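Local atomic coordinates of LPXTG cell wall surface protein (Streptococcus gordonii, PDB entry 4IGB), a protein that probably acts as an adhesin displayed on the peptidoglycan of the bacterial cell wall, the chain described here comprising its N-terminal N1 and N2 domains. Residues L74-S79 with S126-A131; N88-K93 with L109-V114; D173-A178 with S268-Y273; L296-A301 with N425-A430; A315-P320 with I391-A396. All coordinates share one frame; numbering follows the deposited sequence.

How the interactions relate
Interactions 1, 2 and 3 lie in the N1 domain, interactions 4 and 5 in N2, and nearest atoms of the two groups are at least about 18 Å apart. Interactions 2 and 3 belong to one antiparallel sheet, joined through neighbouring strands 103-118 and 170-182; both combine an apolar buried face with a polar face of amide and carboxylate bonds. Interaction 1 lies at the far end of N1, touching interaction 2 through L74, and depends on a lysine gripping carbonyls at and just past a helix end. In N2, interaction 5 is buried and mostly apolar, whereas interaction 4 is a surface contact with polar ends; L296 packs on A315 where the two meet.

Interaction 1 (L74-S79 with S126-A131); sequences LKVDKS and SEMNSA
K78 reaches across to the C-terminal end of helix 122-129, where backbone oxygens of residues 126-131 receive its ammonium group. NZ donates to M128 O at 2.8 Å, standing above that carbonyl plane, and to S130 O at 2.9 Å, less steeply tilted. K133 O, just beyond the segment, takes a third bond. Bends at chi3 (58°, placing CE) and chi4 (62°, placing NZ) turn the end of the chain in over the helix end, with CE 3.5 Å from M128 O.

The tight part lies beside this grip. M128 CE presses against the backbone, 3.2 Å from D77 O and 3.4 Å from K78 O. Packing is looser at M128 SD, 4.3 Å from V76 CG2, although M166 touches both of these side chains. On the exposed side the chain turns away through an Asx turn: D77 OD1 accepts from S79 N and S79 OG, both approaching the same face of the carboxylate. S130 OG bonds to E127 O at 3.0 Å.

A cation bonded to M128 O at the helix end and to S130 O and K133 O in the following loop is consistent with favourable electrostatics there, since lysine supplies donors the ending helix lacks.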
# COMPACT_ATOMS: atom_id res chain seq x y z
N LEU B 74 19.74 0.83 18.19
CA LEU B 74 19.93 2.18 18.69
C LEU B 74 20.85 2.17 19.91
O LEU B 74 20.63 1.42 20.86
CB LEU B 74 18.57 2.79 19.07
CG LEU B 74 17.70 3.23 17.89
CD1 LEU B 74 16.27 3.48 18.33
CD2 LEU B 74 18.31 4.49 17.23
N LYS B 75 21.90 2.98 19.87
CA LYS B 75 22.82 3.12 21.00
C LYS B 75 22.20 3.91 22.15
O LYS B 75 21.87 5.08 21.99
CB LYS B 75 24.09 3.84 20.55
CG LYS B 75 24.80 3.16 19.40
CD LYS B 75 25.84 4.07 18.76
CE LYS B 75 26.56 3.34 17.64
NZ LYS B 75 27.36 4.26 16.78
N VAL B 76 22.06 3.28 23.32
CA VAL B 76 21.45 3.97 24.45
C VAL B 76 22.49 4.62 25.36
O VAL B 76 23.66 4.25 25.36
CB VAL B 76 20.51 3.05 25.26
CG1 VAL B 76 19.44 2.50 24.36
CG2 VAL B 76 21.28 1.92 25.89
N ASP B 77 22.06 5.62 26.12
CA ASP B 77 22.89 6.16 27.18
C ASP B 77 22.68 5.26 28.40
O ASP B 77 21.61 5.28 29.01
CB ASP B 77 22.50 7.60 27.51
CG ASP B 77 23.48 8.27 28.47
OD1 ASP B 77 24.06 7.57 29.32
OD2 ASP B 77 23.66 9.50 28.36
N LYS B 78 23.67 4.44 28.71
CA LYS B 78 23.51 3.43 29.76
C LYS B 78 23.39 4.06 31.15
O LYS B 78 23.00 3.39 32.11
CB LYS B 78 24.66 2.42 29.72
CG LYS B 78 24.67 1.54 28.48
CD LYS B 78 26.06 0.97 28.19
CE LYS B 78 26.59 0.15 29.37
NZ LYS B 78 25.73 -1.02 29.65
N SER B 79 23.72 5.34 31.25
CA SER B 79 23.69 6.02 32.55
C SER B 79 22.32 6.61 32.82
O SER B 79 22.07 7.10 33.92
CB SER B 79 24.74 7.12 32.62
OG SER B 79 24.30 8.29 31.94
N SER B 126 19.65 -4.35 35.07
CA SER B 126 20.76 -5.26 34.87
C SER B 126 21.42 -5.00 33.51
O SER B 126 22.64 -4.85 33.43
CB SER B 126 20.25 -6.70 34.96
OG SER B 126 21.29 -7.63 34.78
N GLU B 127 20.61 -4.94 32.45
CA GLU B 127 21.12 -4.65 31.11
C GLU B 127 21.83 -3.30 31.05
O GLU B 127 22.92 -3.18 30.50
CB GLU B 127 19.98 -4.69 30.08
CG GLU B 127 19.30 -6.03 29.95
CD GLU B 127 20.20 -7.08 29.30
OE1 GLU B 127 21.01 -7.70 30.01
OE2 GLU B 127 20.11 -7.28 28.07
N MET B 128 21.21 -2.28 31.63
CA MET B 128 21.81 -0.95 31.62
C MET B 128 23.17 -0.93 32.29
O MET B 128 24.10 -0.26 31.82
CB MET B 128 20.87 0.07 32.28
CG MET B 128 19.62 0.35 31.46
SD MET B 128 19.96 1.22 29.92
CE MET B 128 20.07 2.91 30.51
N ASN B 129 23.29 -1.66 33.39
CA ASN B 129 24.54 -1.71 34.13
C ASN B 129 25.57 -2.71 33.59
O ASN B 129 26.76 -2.62 33.90
CB ASN B 129 24.28 -2.00 35.61
CG ASN B 129 23.57 -0.86 36.30
OD1 ASN B 129 22.78 -1.07 37.21
ND2 ASN B 129 23.85 0.35 35.85
N SER B 130 25.10 -3.66 32.77
CA SER B 130 25.99 -4.70 32.23
C SER B 130 27.22 -4.09 31.56
O SER B 130 27.25 -2.90 31.25
CB SER B 130 25.24 -5.57 31.22
OG SER B 130 25.23 -4.95 29.95
N ALA B 131 28.23 -4.91 31.32
CA ALA B 131 29.42 -4.43 30.63
C ALA B 131 29.25 -4.54 29.12
O ALA B 131 29.74 -3.70 28.37
CB ALA B 131 30.65 -5.20 31.09

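Interaction 2 (N88-K93 with L109-V114); sequences NPLSLK and LNFNKV
Residues 89-93 and 109-114 run antiparallel, their axes 4.7 Å apart at closest and 168° between directions, with S91 facing N110 in a non-hydrogen-bonded pair and L92 facing L109 in a hydrogen-bonded one. L92 N donates to L109 O at 2.8 Å, and L109 N returns a bond to L92 O. Further along, F111 N bonds to L90 O at 2.8 Å. At the end where the chain turns a corner, N88 N donates to N112 O, and N88 CA makes a CA-H...O contact with F111 O.

The buried face carries L90, L92, L109 and F111. L90 and F111 lie side by side, pointing the same way, with L90 CB 4.1 Å from F111 CD1, while L90 O sits at the edge of the phenyl ring, in its plane. P89 crosses both F111 and V114 at about a right angle, its CG 4.0 Å from V114 CG2. The two strands belong to the beta hairpin 84-100/103-118, and N112 and K113 together face D175 of the next strand, forming a classic beta bulge. F138 and F139 of strand 135-142 meet the F111 ring edge-to-face.

On the opposite face, N110 has CG anti to its backbone N (chi1 -165°). Its OD1 lies 3.0 Å from S91 CB, a tight approach; S91 OG is also close, but at an angle too poor for a hydrogen bond. N110 ND2 donates to N112 OD1 at 2.9 Å: the acceptor lies in the N110 amide plane, whereas the donor stands above the N112 carbonyl plane. N112 ND2 bonds onward to T177 OG1 and D175 OD1.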
# COMPACT_ATOMS: atom_id res chain seq x y z
N ASN B 88 14.20 11.03 13.95
CA ASN B 88 14.69 10.71 12.61
C ASN B 88 15.97 9.88 12.58
O ASN B 88 16.98 10.32 12.03
CB ASN B 88 14.92 12.00 11.83
CG ASN B 88 13.62 12.68 11.46
OD1 ASN B 88 13.29 13.74 11.99
ND2 ASN B 88 12.87 12.06 10.56
N PRO B 89 15.94 8.67 13.18
CA PRO B 89 17.19 7.91 13.26
C PRO B 89 17.59 7.27 11.94
O PRO B 89 18.76 6.95 11.71
CB PRO B 89 16.88 6.82 14.30
CG PRO B 89 15.36 6.71 14.30
CD PRO B 89 14.86 8.09 14.00
N LEU B 90 16.62 7.09 11.06
CA LEU B 90 16.83 6.23 9.91
C LEU B 90 15.85 6.53 8.80
O LEU B 90 14.63 6.54 9.01
CB LEU B 90 16.69 4.76 10.31
CG LEU B 90 17.03 3.75 9.21
CD1 LEU B 90 18.48 3.93 8.78
CD2 LEU B 90 16.78 2.31 9.66
N SER B 91 16.39 6.76 7.61
CA SER B 91 15.62 6.96 6.40
C SER B 91 16.11 6.01 5.30
O SER B 91 17.31 5.97 4.99
CB SER B 91 15.75 8.42 5.93
OG SER B 91 15.25 8.56 4.62
N LEU B 92 15.20 5.24 4.72
CA LEU B 92 15.58 4.21 3.76
C LEU B 92 14.93 4.37 2.41
O LEU B 92 13.84 4.90 2.29
CB LEU B 92 15.19 2.82 4.28
CG LEU B 92 15.78 2.46 5.65
CD1 LEU B 92 15.14 1.19 6.16
CD2 LEU B 92 17.29 2.30 5.53
N LYS B 93 15.57 3.82 1.39
CA LYS B 93 14.94 3.68 0.10
C LYS B 93 15.06 2.22 -0.36
O LYS B 93 16.13 1.62 -0.23
CB LYS B 93 15.59 4.62 -0.91
CG LYS B 93 14.97 4.56 -2.28
CD LYS B 93 15.74 5.40 -3.28
CE LYS B 93 15.19 5.20 -4.69
NZ LYS B 93 15.76 6.22 -5.63
N LEU B 109 11.06 4.39 3.29
CA LEU B 109 10.65 4.04 4.64
C LEU B 109 11.41 4.95 5.60
O LEU B 109 12.62 4.81 5.79
CB LEU B 109 10.96 2.57 4.93
CG LEU B 109 10.29 2.00 6.18
CD1 LEU B 109 8.80 2.02 5.99
CD2 LEU B 109 10.78 0.57 6.47
N ASN B 110 10.70 5.90 6.18
CA ASN B 110 11.31 6.84 7.10
C ASN B 110 10.87 6.61 8.54
O ASN B 110 9.67 6.59 8.86
CB ASN B 110 11.05 8.28 6.66
CG ASN B 110 11.96 9.27 7.36
OD1 ASN B 110 13.17 9.29 7.12
ND2 ASN B 110 11.40 10.05 8.27
N PHE B 111 11.85 6.39 9.41
CA PHE B 111 11.60 6.38 10.84
C PHE B 111 11.61 7.82 11.32
O PHE B 111 12.67 8.43 11.43
CB PHE B 111 12.62 5.52 11.60
CG PHE B 111 12.40 4.06 11.41
CD1 PHE B 111 12.79 3.43 10.23
CD2 PHE B 111 11.76 3.31 12.39
CE1 PHE B 111 12.57 2.07 10.05
CE2 PHE B 111 11.53 1.94 12.21
CZ PHE B 111 11.94 1.33 11.03
N ASN B 112 10.43 8.36 11.57
CA ASN B 112 10.31 9.75 12.00
C ASN B 112 10.78 9.87 13.43
O ASN B 112 11.38 10.87 13.81
CB ASN B 112 8.86 10.19 11.90
CG ASN B 112 8.30 9.96 10.51
OD1 ASN B 112 8.86 10.44 9.51
ND2 ASN B 112 7.21 9.20 10.42
N LYS B 113 10.51 8.83 14.21
CA LYS B 113 10.89 8.83 15.61
C LYS B 113 10.79 7.41 16.15
O LYS B 113 9.86 6.66 15.83
CB LYS B 113 9.99 9.76 16.43
CG LYS B 113 10.34 9.80 17.91
CD LYS B 113 9.39 10.68 18.72
CE LYS B 113 9.65 12.16 18.43
NZ LYS B 113 8.58 13.04 19.03
N VAL B 114 11.77 7.05 16.96
CA VAL B 114 11.67 5.84 17.77
C VAL B 114 11.91 6.27 19.20
O VAL B 114 12.91 6.93 19.51
CB VAL B 114 12.70 4.76 17.35
CG1 VAL B 114 12.63 3.52 18.29
CG2 VAL B 114 12.49 4.37 15.88

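Interaction 3 (D173-A178 with S268-Y273)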
# COMPACT_ATOMS: atom_id res chain seq x y z
N ASP B 173 8.49 2.38 20.62
CA ASP B 173 7.40 2.97 19.87
C ASP B 173 8.03 3.59 18.63
O ASP B 173 8.75 4.59 18.72
CB ASP B 173 6.67 4.02 20.72
CG ASP B 173 5.53 4.71 19.97
OD1 ASP B 173 4.82 5.53 20.59
OD2 ASP B 173 5.34 4.45 18.77
N ALA B 174 7.80 2.97 17.49
CA ALA B 174 8.36 3.47 16.23
C ALA B 174 7.29 4.17 15.41
O ALA B 174 6.26 3.58 15.09
CB ALA B 174 8.99 2.32 15.43
N ASP B 175 7.57 5.42 15.06
CA ASP B 175 6.69 6.24 14.23
C ASP B 175 7.33 6.29 12.84
O ASP B 175 8.43 6.79 12.67
CB ASP B 175 6.57 7.63 14.86
CG ASP B 175 5.63 8.55 14.11
OD1 ASP B 175 5.58 8.50 12.86
OD2 ASP B 175 4.93 9.34 14.78
N VAL B 176 6.62 5.77 11.84
CA VAL B 176 7.22 5.45 10.56
C VAL B 176 6.32 5.89 9.41
O VAL B 176 5.09 5.81 9.49
CB VAL B 176 7.47 3.93 10.43
CG1 VAL B 176 8.31 3.64 9.22
CG2 VAL B 176 8.13 3.35 11.71
N THR B 177 6.94 6.34 8.34
CA THR B 177 6.18 6.71 7.16
C THR B 177 6.69 5.87 6.00
O THR B 177 7.88 5.85 5.71
CB THR B 177 6.33 8.20 6.86
OG1 THR B 177 5.83 8.94 7.96
CG2 THR B 177 5.57 8.59 5.56
N ALA B 178 5.78 5.13 5.36
CA ALA B 178 6.11 4.36 4.19
C ALA B 178 5.46 5.04 3.00
O ALA B 178 4.35 5.56 3.11
CB ALA B 178 5.60 2.92 4.32
N SER B 268 1.09 6.95 0.42
CA SER B 268 1.81 6.83 1.69
C SER B 268 0.95 6.52 2.90
O SER B 268 -0.29 6.63 2.87
CB SER B 268 2.60 8.11 1.98
OG SER B 268 1.71 9.17 2.18
N MET B 269 1.62 6.16 3.98
CA MET B 269 0.94 5.91 5.24
C MET B 269 1.92 6.18 6.37
O MET B 269 3.07 5.73 6.33
CB MET B 269 0.45 4.45 5.30
CG MET B 269 -0.57 4.18 6.39
SD MET B 269 -1.39 2.55 6.27
CE MET B 269 -1.91 2.49 4.56
N ASN B 270 1.47 6.94 7.36
CA ASN B 270 2.26 7.16 8.57
C ASN B 270 1.72 6.23 9.64
O ASN B 270 0.70 6.50 10.26
CB ASN B 270 2.19 8.63 9.00
CG ASN B 270 2.96 8.93 10.28
OD1 ASN B 270 2.82 9.99 10.91
ND2 ASN B 270 3.77 7.98 10.69
N PHE B 271 2.39 5.10 9.83
CA PHE B 271 1.98 4.10 10.81
C PHE B 271 2.93 4.10 11.98
O PHE B 271 3.91 4.84 12.01
CB PHE B 271 1.91 2.70 10.18
CG PHE B 271 3.25 2.15 9.76
CD1 PHE B 271 3.82 2.52 8.55
CD2 PHE B 271 3.95 1.26 10.57
CE1 PHE B 271 5.06 2.01 8.15
CE2 PHE B 271 5.19 0.74 10.18
CZ PHE B 271 5.74 1.12 8.97
N GLY B 272 2.63 3.25 12.95
CA GLY B 272 3.47 3.15 14.12
C GLY B 272 3.35 1.73 14.64
O GLY B 272 2.46 0.98 14.23
N TYR B 273 4.27 1.35 15.51
CA TYR B 273 4.25 0.04 16.13
C TYR B 273 4.83 0.20 17.51
O TYR B 273 5.86 0.87 17.67
CB TYR B 273 5.12 -0.93 15.33
CG TYR B 273 5.25 -2.31 15.97
CD1 TYR B 273 4.27 -3.28 15.79
CD2 TYR B 273 6.36 -2.64 16.74
CE1 TYR B 273 4.38 -4.54 16.36
CE2 TYR B 273 6.49 -3.91 17.31
CZ TYR B 273 5.49 -4.85 17.13
OH TYR B 273 5.61 -6.10 17.69
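N270 faces T177 in a non-hydrogen-bonded pair, and its side chain reaches along to D175, which faces G272. CB passes 3.8 Å from T177 OG1, a hydroxyl bonded to N112 ND2 of strand 103-118; with CG anti to the backbone N (chi1 178°), CG stays beside it. At the tip, ND2 donates twice. It meets D175 OD1 at 2.9 Å on the syn side, out of the carboxylate plane, and V176 O at 2.8 Å from above the carbonyl plane. OD1 accepts from K214 NZ, which also forms a salt bridge with D175 OD2, so both amide ends are held and its rotation fixed.

The sheet's other face is apolar. V176 CB stands over the F271 ring, 3.9 Å from its centroid and 22° off the normal, while A178 CB comes to the ring edge, 4.0 Å from CE1. Backbone bonds link A174 with Y273, V176 with F271 and A178 with M269, the one from F271 N to V176 O being weak.

Strand 170-182 is flanked by 103-118 and 268-274, and 268-274 by 210-214 on its other side. Against the apolar face packs I152 of strand 149-153, from a second sheet, touching A174, F271 and Y273.

Interaction 4 (L296-A301 with N425-A430); sequences LEVDPA and NQVSTA
In N425, chi1 of 54° sets CG in the crowded position, between its own backbone N and carbonyl carbon, and chi2 of -68° turns the amide plane so that both of its ends meet L296. L296 N donates to N425 OD1 at 2.8 Å, in the carbonyl plane and on a lone pair, and N425 ND2 donates to L296 O at 3.0 Å, with the acceptor lying in the amide plane. The primary amide can serve both because its OD1 and one ND2 hydrogen lie on the same side, unlike the N-H and C=O of a trans peptide.

V427 follows, with CG1 anti to the carbonyl carbon and 3.2 Å from L296 O. Its other branch, CG2, packs on L296 CD2 at 3.6 Å, the two side chains crossing at about a right angle. V298 and V427 slide past each other in opposite directions, and Y313 of strand 310-317 touches both. V298 CG2 lies 3.2 Å from T429 OG1.

The strand axes run parallel within 13° but 6.9 Å apart, and side chains fill the middle of the contact. Beyond the cis peptide before P300, the backbones bond directly as A430 N donates to A301 O at 2.9 Å.

Polar bonds at both ends, with leucine and valine packing between them, are consistent with a side-chain amide standing in for backbone pairing at the N425 end.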
# COMPACT_ATOMS: atom_id res chain seq x y z
N LEU B 296 -6.75 -0.49 -24.73
CA LEU B 296 -7.30 0.55 -25.58
C LEU B 296 -6.87 0.31 -27.00
O LEU B 296 -5.71 0.02 -27.27
CB LEU B 296 -6.83 1.93 -25.11
CG LEU B 296 -7.33 3.12 -25.93
CD1 LEU B 296 -8.85 3.24 -25.78
CD2 LEU B 296 -6.64 4.40 -25.49
N GLU B 297 -7.82 0.46 -27.92
CA GLU B 297 -7.55 0.28 -29.34
C GLU B 297 -8.16 1.46 -30.09
O GLU B 297 -9.15 2.03 -29.66
CB GLU B 297 -8.18 -1.03 -29.83
CG GLU B 297 -7.86 -2.23 -28.96
CD GLU B 297 -8.65 -3.48 -29.35
OE1 GLU B 297 -9.51 -3.92 -28.56
OE2 GLU B 297 -8.40 -4.03 -30.44
N VAL B 298 -7.56 1.82 -31.22
CA VAL B 298 -8.06 2.90 -32.03
C VAL B 298 -8.20 2.45 -33.49
O VAL B 298 -7.36 1.71 -34.00
CB VAL B 298 -7.14 4.14 -31.97
CG1 VAL B 298 -5.76 3.82 -32.55
CG2 VAL B 298 -7.77 5.32 -32.70
N ASP B 299 -9.26 2.91 -34.13
CA ASP B 299 -9.48 2.68 -35.56
C ASP B 299 -9.84 4.02 -36.18
O ASP B 299 -10.87 4.60 -35.83
CB ASP B 299 -10.60 1.65 -35.76
CG ASP B 299 -10.95 1.42 -37.22
OD1 ASP B 299 -12.02 0.83 -37.49
OD2 ASP B 299 -10.16 1.81 -38.11
N PRO B 300 -9.01 4.52 -37.11
CA PRO B 300 -7.82 3.88 -37.69
C PRO B 300 -6.48 4.33 -37.11
O PRO B 300 -6.41 5.22 -36.26
CB PRO B 300 -7.89 4.33 -39.15
CG PRO B 300 -8.43 5.72 -39.05
CD PRO B 300 -9.37 5.73 -37.86
N ALA B 301 -5.41 3.71 -37.60
CA ALA B 301 -4.05 4.02 -37.16
C ALA B 301 -3.57 5.34 -37.74
O ALA B 301 -2.64 5.95 -37.23
CB ALA B 301 -3.11 2.90 -37.56
N ASN B 425 -3.13 1.32 -21.95
CA ASN B 425 -2.02 1.65 -22.84
C ASN B 425 -2.42 2.90 -23.60
O ASN B 425 -3.61 3.17 -23.77
CB ASN B 425 -1.80 0.52 -23.83
CG ASN B 425 -3.07 0.18 -24.59
OD1 ASN B 425 -4.02 -0.32 -24.01
ND2 ASN B 425 -3.09 0.49 -25.88
N GLN B 426 -1.43 3.65 -24.06
CA GLN B 426 -1.68 4.79 -24.93
C GLN B 426 -1.74 4.36 -26.40
O GLN B 426 -0.98 3.50 -26.83
CB GLN B 426 -0.60 5.86 -24.74
CG GLN B 426 -0.86 7.13 -25.55
CD GLN B 426 0.29 8.10 -25.48
OE1 GLN B 426 0.21 9.13 -24.81
NE2 GLN B 426 1.37 7.79 -26.19
N VAL B 427 -2.64 4.96 -27.18
CA VAL B 427 -2.71 4.66 -28.61
C VAL B 427 -2.49 5.91 -29.42
O VAL B 427 -2.53 7.02 -28.90
CB VAL B 427 -4.06 4.03 -29.04
CG1 VAL B 427 -4.28 2.68 -28.36
CG2 VAL B 427 -5.22 5.00 -28.77
N SER B 428 -2.26 5.72 -30.71
CA SER B 428 -1.92 6.85 -31.57
C SER B 428 -2.58 6.76 -32.93
O SER B 428 -2.59 5.71 -33.57
CB SER B 428 -0.41 6.94 -31.74
OG SER B 428 0.13 7.95 -30.91
N THR B 429 -3.11 7.89 -33.38
CA THR B 429 -3.54 8.03 -34.76
C THR B 429 -2.66 9.06 -35.47
O THR B 429 -2.68 10.25 -35.12
CB THR B 429 -5.01 8.42 -34.84
OG1 THR B 429 -5.80 7.40 -34.21
CG2 THR B 429 -5.43 8.58 -36.30
N ALA B 430 -1.89 8.60 -36.45
CA ALA B 430 -0.99 9.46 -37.21
C ALA B 430 -1.76 10.35 -38.17
O ALA B 430 -2.78 9.94 -38.73
CB ALA B 430 0.03 8.62 -37.96

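Interaction 5 (A315-P320 with I391-A396)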
# COMPACT_ATOMS: atom_id res chain seq x y z
N ALA B 315 -12.28 0.45 -25.72
CA ALA B 315 -11.60 0.21 -24.46
C ALA B 315 -12.20 -0.97 -23.74
O ALA B 315 -13.42 -1.04 -23.52
CB ALA B 315 -11.63 1.45 -23.58
N THR B 316 -11.35 -1.90 -23.35
CA THR B 316 -11.78 -3.09 -22.63
C THR B 316 -11.28 -3.06 -21.20
O THR B 316 -10.08 -3.02 -20.95
CB THR B 316 -11.24 -4.32 -23.32
OG1 THR B 316 -11.69 -4.32 -24.68
CG2 THR B 316 -11.70 -5.59 -22.60
N PHE B 317 -12.21 -3.07 -20.25
CA PHE B 317 -11.83 -2.92 -18.85
C PHE B 317 -12.01 -4.22 -18.09
O PHE B 317 -13.12 -4.73 -17.99
CB PHE B 317 -12.66 -1.81 -18.18
CG PHE B 317 -12.54 -0.47 -18.87
CD1 PHE B 317 -11.59 0.44 -18.45
CD2 PHE B 317 -13.36 -0.13 -19.93
CE1 PHE B 317 -11.45 1.68 -19.09
CE2 PHE B 317 -13.24 1.10 -20.56
CZ PHE B 317 -12.28 2.01 -20.14
N LYS B 318 -10.92 -4.76 -17.55
CA LYS B 318 -11.04 -5.93 -16.68
C LYS B 318 -11.42 -5.46 -15.29
O LYS B 318 -10.83 -4.51 -14.76
CB LYS B 318 -9.74 -6.74 -16.66
CG LYS B 318 -9.76 -7.98 -15.74
CD LYS B 318 -9.67 -7.59 -14.26
CE LYS B 318 -8.60 -8.36 -13.49
NZ LYS B 318 -8.61 -9.84 -13.66
N VAL B 319 -12.41 -6.12 -14.70
CA VAL B 319 -12.91 -5.77 -13.39
C VAL B 319 -12.24 -6.60 -12.28
O VAL B 319 -12.28 -7.82 -12.30
CB VAL B 319 -14.44 -5.99 -13.33
CG1 VAL B 319 -14.96 -5.67 -11.95
CG2 VAL B 319 -15.15 -5.15 -14.40
N PRO B 320 -11.63 -5.92 -11.30
CA PRO B 320 -10.96 -6.61 -10.18
C PRO B 320 -11.95 -7.41 -9.34
O PRO B 320 -13.06 -6.95 -9.09
CB PRO B 320 -10.40 -5.46 -9.33
CG PRO B 320 -10.52 -4.26 -10.15
CD PRO B 320 -11.62 -4.46 -11.12
N ILE B 391 -16.10 -0.35 -23.70
CA ILE B 391 -16.70 0.92 -24.09
C ILE B 391 -16.16 1.35 -25.43
O ILE B 391 -14.94 1.43 -25.62
CB ILE B 391 -16.43 2.03 -23.07
CG1 ILE B 391 -16.88 1.59 -21.68
CG2 ILE B 391 -17.08 3.33 -23.51
CD1 ILE B 391 -16.59 2.60 -20.62
N THR B 392 -17.07 1.63 -26.36
CA THR B 392 -16.66 2.07 -27.68
C THR B 392 -17.04 3.54 -27.89
O THR B 392 -18.22 3.88 -27.85
CB THR B 392 -17.30 1.17 -28.75
OG1 THR B 392 -16.95 -0.19 -28.46
CG2 THR B 392 -16.78 1.53 -30.13
N TYR B 393 -16.04 4.39 -28.10
CA TYR B 393 -16.27 5.82 -28.25
C TYR B 393 -16.13 6.24 -29.71
O TYR B 393 -15.08 6.04 -30.33
CB TYR B 393 -15.24 6.62 -27.46
CG TYR B 393 -15.07 6.24 -26.00
CD1 TYR B 393 -15.74 6.93 -25.00
CD2 TYR B 393 -14.20 5.22 -25.62
CE1 TYR B 393 -15.56 6.61 -23.66
CE2 TYR B 393 -14.02 4.89 -24.27
CZ TYR B 393 -14.70 5.59 -23.31
OH TYR B 393 -14.52 5.28 -21.98
N LYS B 394 -17.18 6.83 -30.25
CA LYS B 394 -17.13 7.39 -31.58
C LYS B 394 -16.77 8.87 -31.50
O LYS B 394 -17.43 9.64 -30.81
CB LYS B 394 -18.48 7.22 -32.28
CG LYS B 394 -18.84 5.78 -32.64
CD LYS B 394 -20.19 5.71 -33.35
CE LYS B 394 -20.50 4.31 -33.85
NZ LYS B 394 -21.86 4.21 -34.46
N THR B 395 -15.70 9.25 -32.19
CA THR B 395 -15.35 10.66 -32.33
C THR B 395 -15.08 10.97 -33.80
O THR B 395 -15.03 10.06 -34.64
CB THR B 395 -14.09 11.05 -31.52
OG1 THR B 395 -12.93 10.49 -32.15
CG2 THR B 395 -14.18 10.55 -30.10
N ALA B 396 -14.89 12.25 -34.11
CA ALA B 396 -14.44 12.65 -35.45
C ALA B 396 -13.63 13.93 -35.37
O ALA B 396 -13.95 14.83 -34.61
CB ALA B 396 -15.63 12.81 -36.39
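I391 pairs with A315 as an antiparallel hydrogen-bonded pair: I391 N donates to A315 O, and A315 N to I391 O, each at 2.8 Å. The N-H...O angles of 162° and 168° show both bonds to be nearly straight. The I391 side chain has CG1 anti to its carbonyl carbon (chi1 -55°). Its outer branch crosses F317 obliquely, CD1 reaching 3.7 Å from F317 CE2 and CG1 3.8 Å from the same atom. The other branch, CG2, stands 3.3 Å above one face of the Y393 ring, toward its rim, so part of that face is met from within the same strand.

Next in the walk, T392 turns its backbone to K349 of strand 343-352, beside which the strand continues. Y393 returns to the contact: A315 CB lies at the edge of its ring, 4.2 Å from CE2, and OH comes within 4.4 Å of F317 CZ. V413 of strand 409-417 touches A315, F317 and Y393 alike.

Two backbone bonds fix the strands at the A315-I391 pair, and carbon contacts fill most of the rest, consistent with hydrophobic packing in the N2 core.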